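Endoglucanase (Clostridium thermocellum, PDB 2YIK) probably hydrolyses internal beta-1,4-glucosidic bonds of cellulose. Local coordinates at residues 396-401 with 502-507; 139-144 with 403-408; 143-148 with 508-513. One frame throughout, in Å; residues are numbered along the deposited sequence.

Contact 1 of 3, residues 396-401 with 502-507; sequences NTAAQL and NAAFVG
The methyl group of A504 sits against the turn formed by T397, A398 and L401, and the apolar side of this contact is built around it. Its CB comes within 3.6 Å of A398 CA, close enough to rest on the backbone itself, while CD2 of L401 covers it from the C-terminal side at 3.9 Å from A504 CB. L401 divides its two methyl branches: with CG anti to the backbone N (chi1 177°), CD2 goes to A504 and CD1 lies 3.8 Å from G507 C, on main chain that carries no side chain at that point. At the other end, T397 and F505 cross obliquely, CG2 of T397 reaching the CD1 corner of the ring.

Small residues at the crossing bring the axes of the two short segments to 7.8 Å, at an angle of 36°, with both chains running in roughly the same direction. This is helix-on-helix packing inside the (alpha/alpha)6 barrel of family 9 glycoside hydrolases, between helices 392-408 and 499-516; L401 also touches W136, and A504 T133, both of helix 124-140.

A single water makes a polar link between the segments: it donates to T397 OG1 at 2.7 Å and accepts a weak bond from F505 N. The same hydroxyl is hydrogen-bonded to the main-chain oxygen of A393, one turn earlier. Within helix 392-408, Q400 NE2 donates to N396 OD1 at 2.7 Å, nearly straight (169°) and in the amide plane of Q400, while N396 ND2 is taken up by the carbonyl of V385.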
loop_
_atom_site.group_PDB
_atom_site.type_symbol
_atom_site.label_atom_id
_atom_site.label_comp_id
_atom_site.label_asym_id
_atom_site.label_seq_id
_atom_site.Cartn_x
_atom_site.Cartn_y
_atom_site.Cartn_z
ATOM N N ASN A 396 -1.279 -13.614 -2.386
ATOM C CA ASN A 396 -1.293 -14.603 -1.323
ATOM C C ASN A 396 -1.142 -13.967 0.058
ATOM O O ASN A 396 -1.910 -14.272 0.966
ATOM C CB ASN A 396 -0.182 -15.634 -1.549
ATOM C CG ASN A 396 -0.232 -16.776 -0.542
ATOM O OD1 ASN A 396 0.163 -16.623 0.609
ATOM N ND2 ASN A 396 -0.732 -17.922 -0.977
ATOM N N THR A 397 -0.155 -13.090 0.221
ATOM C CA THR A 397 0.051 -12.448 1.514
ATOM C C THR A 397 -1.104 -11.512 1.891
ATOM O O THR A 397 -1.353 -11.290 3.076
ATOM C CB THR A 397 1.413 -11.697 1.573
ATOM O OG1 THR A 397 1.527 -10.777 0.480
ATOM C CG2 THR A 397 2.556 -12.703 1.523
ATOM N N ALA A 398 -1.812 -10.988 0.890
ATOM C CA ALA A 398 -2.963 -10.123 1.148
ATOM C C ALA A 398 -4.064 -10.994 1.749
ATOM O O ALA A 398 -4.777 -10.572 2.660
ATOM C CB ALA A 398 -3.449 -9.484 -0.136
ATOM N N ALA A 399 -4.203 -12.210 1.232
ATOM C CA ALA A 399 -5.199 -13.141 1.755
ATOM C C ALA A 399 -4.790 -13.525 3.173
ATOM O O ALA A 399 -5.636 -13.668 4.055
ATOM C CB ALA A 399 -5.282 -14.389 0.874
ATOM N N GLN A 400 -3.488 -13.704 3.383
ATOM C CA GLN A 400 -2.971 -14.048 4.706
ATOM C C GLN A 400 -3.350 -12.949 5.695
ATOM O O GLN A 400 -3.813 -13.222 6.805
ATOM C CB GLN A 400 -1.445 -14.192 4.669
ATOM C CG GLN A 400 -0.918 -15.445 3.970
ATOM C CD GLN A 400 0.594 -15.575 4.099
ATOM O OE1 GLN A 400 1.150 -15.348 5.174
ATOM N NE2 GLN A 400 1.263 -15.946 3.009
ATOM N N LEU A 401 -3.140 -11.701 5.289
ATOM C CA LEU A 401 -3.466 -10.562 6.138
ATOM C C LEU A 401 -4.940 -10.594 6.518
ATOM O O LEU A 401 -5.274 -10.512 7.697
ATOM C CB LEU A 401 -3.145 -9.248 5.424
ATOM C CG LEU A 401 -3.510 -7.969 6.187
ATOM C CD1 LEU A 401 -2.748 -7.923 7.508
ATOM C CD2 LEU A 401 -3.174 -6.752 5.335
ATOM N N ASN A 502 5.088 -5.689 -0.978
ATOM C CA ASN A 502 5.464 -5.830 0.424
ATOM C C ASN A 502 4.429 -5.315 1.422
ATOM O O ASN A 502 4.491 -5.642 2.606
ATOM C CB ASN A 502 6.810 -5.127 0.686
ATOM C CG ASN A 502 7.998 -6.080 0.611
ATOM O OD1 ASN A 502 8.743 -6.245 1.583
ATOM N ND2 ASN A 502 8.177 -6.712 -0.537
ATOM N N ALA A 503 3.473 -4.533 0.940
ATOM C CA ALA A 503 2.453 -3.935 1.799
ATOM C C ALA A 503 1.688 -4.856 2.758
ATOM O O ALA A 503 1.766 -4.682 3.978
ATOM C CB ALA A 503 1.476 -3.142 0.940
ATOM N N ALA A 504 0.944 -5.823 2.226
ATOM C CA ALA A 504 0.189 -6.722 3.097
ATOM C C ALA A 504 1.126 -7.712 3.782
ATOM O O ALA A 504 0.833 -8.215 4.866
ATOM C CB ALA A 504 -0.888 -7.474 2.302
ATOM N N PHE A 505 2.256 -7.977 3.138
ATOM C CA PHE A 505 3.261 -8.900 3.661
ATOM C C PHE A 505 3.738 -8.461 5.050
ATOM O O PHE A 505 3.931 -9.294 5.937
ATOM C CB PHE A 505 4.426 -8.988 2.657
ATOM C CG PHE A 505 5.645 -9.716 3.171
ATOM C CD1 PHE A 505 5.543 -10.970 3.774
ATOM C CD2 PHE A 505 6.908 -9.156 3.003
ATOM C CE1 PHE A 505 6.683 -11.648 4.219
ATOM C CE2 PHE A 505 8.059 -9.822 3.442
ATOM C CZ PHE A 505 7.950 -11.075 4.046
ATOM N N VAL A 506 3.903 -7.158 5.250
ATOM C CA VAL A 506 4.345 -6.659 6.545
ATOM C C VAL A 506 3.332 -7.049 7.615
ATOM O O VAL A 506 3.686 -7.644 8.634
ATOM C CB VAL A 506 4.506 -5.122 6.536
ATOM C CG1 VAL A 506 4.840 -4.613 7.949
ATOM C CG2 VAL A 506 5.596 -4.731 5.552
ATOM N N GLY A 507 2.068 -6.725 7.362
ATOM C CA GLY A 507 1.010 -7.035 8.306
ATOM C C GLY A 507 0.826 -8.517 8.581
ATOM O O GLY A 507 0.519 -8.907 9.714
HETATM O O HOH W 1 1.776 -8.065 0.162
#

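Contact 2 of 3, residues 139-144 with 403-408; sequences YEFKDQ and ALVYDK
The ammonium group of K408 is gripped by two oxygens of a single residue, E140. NZ donates to the main-chain oxygen E140 O at 2.7 Å, in the carbonyl plane and on a lone pair, and to the carboxylate oxygen E140 OE1 at 3.1 Å, which it meets on the anti side and 21° out of the carboxylate plane. The second bond is also a salt bridge. A water that donates to Y139 O accepts a weak third bond from NZ. K408 reaches this site as a fully extended chain, and E140 comes to it bent, its CD turned back at chi2 (-79°). The same OE1 is hydrogen-bonded to H409 NE2, so the residue after the lysine holds the carboxylate as well.

The apolar side of the contact is V405 with F141. V405 CG1 lies against the other carboxylate oxygen, 3.7 Å from E140 OE2, and V405 CG2 meets both E140 CG and, obliquely to the ring, F141 CZ. F141 presents the CZ end of its ring to helix 392-408, and L404 C approaches at the ring edge, 3.9 Å from CZ. E140 CB covers one face of this ring over its centre. The F141 ring and the lysine chain run past one another in opposite senses, F141 CE1 4.0 Å from K408 CD.

In the all-helical barrel of this family the contact joins the end of helix 124-140, and the break at F141 before helix 142-147, to the last turn of helix 392-408. The lysine therefore meets a carbonyl at the end of one helix together with the carboxylate of a buried glutamate. Such surroundings would favour a charged ammonium, and its positive charge would in turn be expected to stabilise E140 as the anion.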
loop_
_atom_site.group_PDB
_atom_site.type_symbol
_atom_site.label_atom_id
_atom_site.label_comp_id
_atom_site.label_asym_id
_atom_site.label_seq_id
_atom_site.Cartn_x
_atom_site.Cartn_y
_atom_site.Cartn_z
ATOM N N TYR A 139 -2.049 -0.766 12.349
ATOM C CA TYR A 139 -3.214 -0.465 13.172
ATOM C C TYR A 139 -3.767 -1.726 13.839
ATOM O O TYR A 139 -4.096 -1.711 15.024
ATOM C CB TYR A 139 -4.304 0.186 12.314
ATOM C CG TYR A 139 -5.661 0.297 12.988
ATOM C CD1 TYR A 139 -5.887 1.197 14.035
ATOM C CD2 TYR A 139 -6.715 -0.515 12.584
ATOM C CE1 TYR A 139 -7.148 1.279 14.664
ATOM C CE2 TYR A 139 -7.964 -0.447 13.202
ATOM C CZ TYR A 139 -8.178 0.447 14.236
ATOM O OH TYR A 139 -9.429 0.479 14.830
ATOM N N GLU A 140 -3.863 -2.814 13.075
ATOM C CA GLU A 140 -4.389 -4.074 13.590
ATOM C C GLU A 140 -3.458 -4.790 14.554
ATOM O O GLU A 140 -3.895 -5.266 15.601
ATOM C CB GLU A 140 -4.698 -5.050 12.445
ATOM C CG GLU A 140 -5.777 -4.610 11.486
ATOM C CD GLU A 140 -7.183 -4.814 12.023
ATOM O OE1 GLU A 140 -7.345 -5.289 13.162
ATOM O OE2 GLU A 140 -8.138 -4.499 11.296
ATOM N N PHE A 141 -2.179 -4.866 14.204
ATOM C CA PHE A 141 -1.221 -5.594 15.026
ATOM C C PHE A 141 -0.120 -4.766 15.697
ATOM O O PHE A 141 1.019 -5.228 15.821
ATOM C CB PHE A 141 -0.604 -6.718 14.175
ATOM C CG PHE A 141 -1.632 -7.559 13.438
ATOM C CD1 PHE A 141 -2.611 -8.264 14.138
ATOM C CD2 PHE A 141 -1.639 -7.618 12.044
ATOM C CE1 PHE A 141 -3.585 -9.014 13.459
ATOM C CE2 PHE A 141 -2.608 -8.362 11.355
ATOM C CZ PHE A 141 -3.582 -9.060 12.067
ATOM N N LYS A 142 -0.461 -3.563 16.157
ATOM C CA LYS A 142 0.519 -2.693 16.814
ATOM C C LYS A 142 1.232 -3.410 17.974
ATOM O O LYS A 142 2.429 -3.223 18.179
ATOM C CB LYS A 142 -0.156 -1.407 17.334
ATOM C CG LYS A 142 0.820 -0.218 17.506
ATOM C CD LYS A 142 0.226 1.004 18.240
ATOM C CE LYS A 142 -0.876 1.767 17.466
ATOM N NZ LYS A 142 -0.982 1.505 15.977
ATOM N N ASP A 143 0.503 -4.231 18.727
ATOM C CA ASP A 143 1.100 -4.953 19.855
ATOM C C ASP A 143 2.319 -5.763 19.443
ATOM O O ASP A 143 3.322 -5.785 20.150
ATOM C CB ASP A 143 0.090 -5.902 20.499
ATOM C CG ASP A 143 -0.994 -5.174 21.247
ATOM O OD1 ASP A 143 -0.748 -4.026 21.668
ATOM O OD2 ASP A 143 -2.086 -5.750 21.428
ATOM N N GLN A 144 2.220 -6.430 18.296
ATOM C CA GLN A 144 3.308 -7.251 17.787
ATOM C C GLN A 144 4.493 -6.441 17.285
ATOM O O GLN A 144 5.634 -6.869 17.436
ATOM C CB GLN A 144 2.801 -8.184 16.686
ATOM C CG GLN A 144 1.977 -9.363 17.197
ATOM C CD GLN A 144 0.682 -8.945 17.885
ATOM O OE1 GLN A 144 -0.158 -8.262 17.297
ATOM N NE2 GLN A 144 0.511 -9.366 19.139
ATOM N N ALA A 403 -6.923 -13.068 6.487
ATOM C CA ALA A 403 -7.161 -14.244 7.318
ATOM C C ALA A 403 -6.836 -13.964 8.790
ATOM O O ALA A 403 -7.595 -14.337 9.685
ATOM C CB ALA A 403 -6.322 -15.411 6.816
ATOM N N LEU A 404 -5.704 -13.307 9.025
ATOM C CA LEU A 404 -5.253 -12.986 10.375
ATOM C C LEU A 404 -6.104 -11.895 11.035
ATOM O O LEU A 404 -6.315 -11.914 12.244
ATOM C CB LEU A 404 -3.776 -12.590 10.327
ATOM C CG LEU A 404 -2.923 -13.762 9.808
ATOM C CD1 LEU A 404 -1.620 -13.264 9.211
ATOM C CD2 LEU A 404 -2.677 -14.738 10.950
ATOM N N VAL A 405 -6.598 -10.955 10.235
ATOM C CA VAL A 405 -7.450 -9.893 10.755
ATOM C C VAL A 405 -8.809 -10.488 11.168
ATOM O O VAL A 405 -9.383 -10.113 12.193
ATOM C CB VAL A 405 -7.659 -8.778 9.692
ATOM C CG1 VAL A 405 -8.845 -7.891 10.074
ATOM C CG2 VAL A 405 -6.392 -7.940 9.576
ATOM N N TYR A 406 -9.312 -11.430 10.373
ATOM C CA TYR A 406 -10.591 -12.067 10.679
ATOM C C TYR A 406 -10.502 -12.814 12.009
ATOM O O TYR A 406 -11.390 -12.694 12.859
ATOM C CB TYR A 406 -10.989 -13.056 9.579
ATOM C CG TYR A 406 -12.341 -13.702 9.799
ATOM C CD1 TYR A 406 -12.476 -14.830 10.609
ATOM C CD2 TYR A 406 -13.488 -13.178 9.208
ATOM C CE1 TYR A 406 -13.719 -15.417 10.825
ATOM C CE2 TYR A 406 -14.734 -13.758 9.411
ATOM C CZ TYR A 406 -14.844 -14.878 10.218
ATOM O OH TYR A 406 -16.070 -15.477 10.402
ATOM N N ASP A 407 -9.432 -13.585 12.189
ATOM C CA ASP A 407 -9.270 -14.339 13.425
ATOM C C ASP A 407 -9.091 -13.421 14.624
ATOM O O ASP A 407 -9.591 -13.717 15.714
ATOM C CB ASP A 407 -8.092 -15.318 13.325
ATOM C CG ASP A 407 -8.442 -16.573 12.525
ATOM O OD1 ASP A 407 -9.607 -16.691 12.089
ATOM O OD2 ASP A 407 -7.560 -17.441 12.333
ATOM N N LYS A 408 -8.388 -12.309 14.428
ATOM C CA LYS A 408 -8.187 -11.379 15.524
ATOM C C LYS A 408 -9.542 -10.896 16.026
ATOM O O LYS A 408 -9.781 -10.824 17.234
ATOM C CB LYS A 408 -7.365 -10.166 15.091
ATOM C CG LYS A 408 -7.294 -9.097 16.177
ATOM C CD LYS A 408 -6.703 -7.788 15.675
ATOM C CE LYS A 408 -6.940 -6.666 16.693
ATOM N NZ LYS A 408 -6.537 -5.326 16.177
HETATM O O HOH W 2 -6.367 -2.495 16.621
#

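Contact 3 of 3, residues 143-148 with 508-513; sequences DQFRAT and ACAGLY
F145 meets A510 where, in the (alpha/alpha)6 barrel fold of family 9, the short helix 142-147, which follows helix 124-140, packs across helix 499-516. The crossing is nearly perpendicular: the axes of the two segments approach to 9.1 Å at 83°. The contact is partly buried, its centre about 18 Å from the centre of the chain.

The close packing lies around A510 and one face of Y513. F145 leaves its own backbone in the direction away from the partner helix, yet the far end of its ring returns, and CE1 comes to 3.6 Å from A510 CB. Q144 rests on the carbonyl of the same residue, its CG 3.3 Å from A510 O, and also meets the Y513 ring at its edge, near the plane. The amide of Q144 goes on to R514, to which OE1 is hydrogen-bonded. T148 CG2 lies over one face of the Y513 ring, tip to tip, in a CH-pi contact 3.9 Å from the ring centroid, 20° off the normal and offset toward the rim.

Toward solvent the fit is slacker. A147, exposed, brings its CB no nearer than 4.5 Å to Y513 CE2. T148 OG1 is turned back to the helix that precedes it: it donates to Q144 O at 2.7 Å, tilted 16° from the carbonyl plane, and that oxygen also accepts from T148 N.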
loop_
_atom_site.group_PDB
_atom_site.type_symbol
_atom_site.label_atom_id
_atom_site.label_comp_id
_atom_site.label_asym_id
_atom_site.label_seq_id
_atom_site.Cartn_x
_atom_site.Cartn_y
_atom_site.Cartn_z
ATOM N N ASP A 143 0.503 -4.231 18.727
ATOM C CA ASP A 143 1.100 -4.953 19.855
ATOM C C ASP A 143 2.319 -5.763 19.443
ATOM O O ASP A 143 3.322 -5.785 20.150
ATOM C CB ASP A 143 0.090 -5.902 20.499
ATOM C CG ASP A 143 -0.994 -5.174 21.247
ATOM O OD1 ASP A 143 -0.748 -4.026 21.668
ATOM O OD2 ASP A 143 -2.086 -5.750 21.428
ATOM N N GLN A 144 2.220 -6.430 18.296
ATOM C CA GLN A 144 3.308 -7.251 17.787
ATOM C C GLN A 144 4.493 -6.441 17.285
ATOM O O GLN A 144 5.634 -6.869 17.436
ATOM C CB GLN A 144 2.801 -8.184 16.686
ATOM C CG GLN A 144 1.977 -9.363 17.197
ATOM C CD GLN A 144 0.682 -8.945 17.885
ATOM O OE1 GLN A 144 -0.158 -8.262 17.297
ATOM N NE2 GLN A 144 0.511 -9.366 19.139
ATOM N N PHE A 145 4.235 -5.287 16.679
ATOM C CA PHE A 145 5.328 -4.435 16.213
ATOM C C PHE A 145 6.100 -3.975 17.459
ATOM O O PHE A 145 7.331 -3.936 17.475
ATOM C CB PHE A 145 4.784 -3.203 15.477
ATOM C CG PHE A 145 4.357 -3.466 14.054
ATOM C CD1 PHE A 145 3.098 -3.984 13.781
ATOM C CD2 PHE A 145 5.197 -3.156 12.986
ATOM C CE1 PHE A 145 2.677 -4.191 12.463
ATOM C CE2 PHE A 145 4.782 -3.360 11.662
ATOM C CZ PHE A 145 3.521 -3.876 11.406
ATOM N N ARG A 146 5.357 -3.633 18.506
ATOM C CA ARG A 146 5.970 -3.177 19.747
ATOM C C ARG A 146 6.737 -4.291 20.428
ATOM O O ARG A 146 7.899 -4.117 20.793
ATOM C CB ARG A 146 4.904 -2.626 20.695
ATOM C CG ARG A 146 4.462 -1.236 20.304
ATOM C CD ARG A 146 3.401 -0.663 21.220
ATOM N NE ARG A 146 3.056 0.685 20.765
ATOM C CZ ARG A 146 2.150 1.478 21.340
ATOM N NH1 ARG A 146 1.478 1.063 22.412
ATOM N NH2 ARG A 146 1.918 2.691 20.835
ATOM N N ALA A 147 6.091 -5.440 20.584
ATOM C CA ALA A 147 6.722 -6.584 21.230
ATOM C C ALA A 147 8.028 -6.961 20.541
ATOM O O ALA A 147 8.951 -7.475 21.186
ATOM C CB ALA A 147 5.763 -7.780 21.237
ATOM N N THR A 148 8.127 -6.704 19.240
ATOM C CA THR A 148 9.342 -7.051 18.510
ATOM C C THR A 148 10.284 -5.880 18.275
ATOM O O THR A 148 11.291 -6.022 17.582
ATOM C CB THR A 148 9.021 -7.675 17.140
ATOM O OG1 THR A 148 8.155 -6.798 16.410
ATOM C CG2 THR A 148 8.352 -9.035 17.308
ATOM N N ALA A 508 1.001 -9.342 7.549
ATOM C CA ALA A 508 0.849 -10.788 7.693
ATOM C C ALA A 508 1.896 -11.337 8.664
ATOM O O ALA A 508 1.596 -12.200 9.485
ATOM C CB ALA A 508 0.976 -11.472 6.332
ATOM N N CYS A 509 3.125 -10.840 8.556
ATOM C CA CYS A 509 4.199 -11.269 9.446
ATOM C C CYS A 509 3.830 -10.944 10.885
ATOM O O CYS A 509 3.972 -11.791 11.769
ATOM C CB CYS A 509 5.506 -10.563 9.091
ATOM S SG CYS A 509 6.243 -11.080 7.515
ATOM N N ALA A 510 3.351 -9.719 11.111
ATOM C CA ALA A 510 2.949 -9.286 12.446
ATOM C C ALA A 510 1.805 -10.147 12.957
ATOM O O ALA A 510 1.800 -10.560 14.118
ATOM C CB ALA A 510 2.521 -7.818 12.426
ATOM N N GLY A 511 0.833 -10.399 12.083
ATOM C CA GLY A 511 -0.317 -11.205 12.455
ATOM C C GLY A 511 0.062 -12.632 12.812
ATOM O O GLY A 511 -0.510 -13.218 13.733
ATOM N N LEU A 512 1.011 -13.199 12.073
ATOM C CA LEU A 512 1.467 -14.563 12.338
ATOM C C LEU A 512 2.226 -14.609 13.655
ATOM O O LEU A 512 2.137 -15.584 14.403
ATOM C CB LEU A 512 2.366 -15.060 11.197
ATOM C CG LEU A 512 1.594 -15.434 9.930
ATOM C CD1 LEU A 512 2.542 -15.532 8.750
ATOM C CD2 LEU A 512 0.851 -16.743 10.157
ATOM N N TYR A 513 2.980 -13.554 13.939
ATOM C CA TYR A 513 3.729 -13.509 15.183
ATOM C C TYR A 513 2.737 -13.423 16.337
ATOM O O TYR A 513 2.950 -13.986 17.413
ATOM C CB TYR A 513 4.652 -12.294 15.220
ATOM C CG TYR A 513 5.507 -12.281 16.461
ATOM C CD1 TYR A 513 6.568 -13.177 16.607
ATOM C CD2 TYR A 513 5.218 -11.420 17.518
ATOM C CE1 TYR A 513 7.324 -13.216 17.785
ATOM C CE2 TYR A 513 5.959 -11.452 18.694
ATOM C CZ TYR A 513 7.009 -12.352 18.821
ATOM O OH TYR A 513 7.740 -12.375 19.987
#

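Overall arrangement
From the N terminus, the chain first reaches the break between helices 124-140 and 142-147, where contacts 2 and 3 both start and share D143 and Q144. Contact 2 closes a loop of 258 residues on helix 392-408, contact 3 one of 359 on helix 499-516. Contact 1 joins these two later helices directly, across 100 residues; it is nested within the loop of contact 3 and crosses that of contact 2. The centres of the three contacts lie 8 to 13 Å apart. F141 touches both later helices, with CE2 3.9 Å from L401 CD1 on helix 392-408 and CD2 3.4 Å from G507 O on helix 499-516.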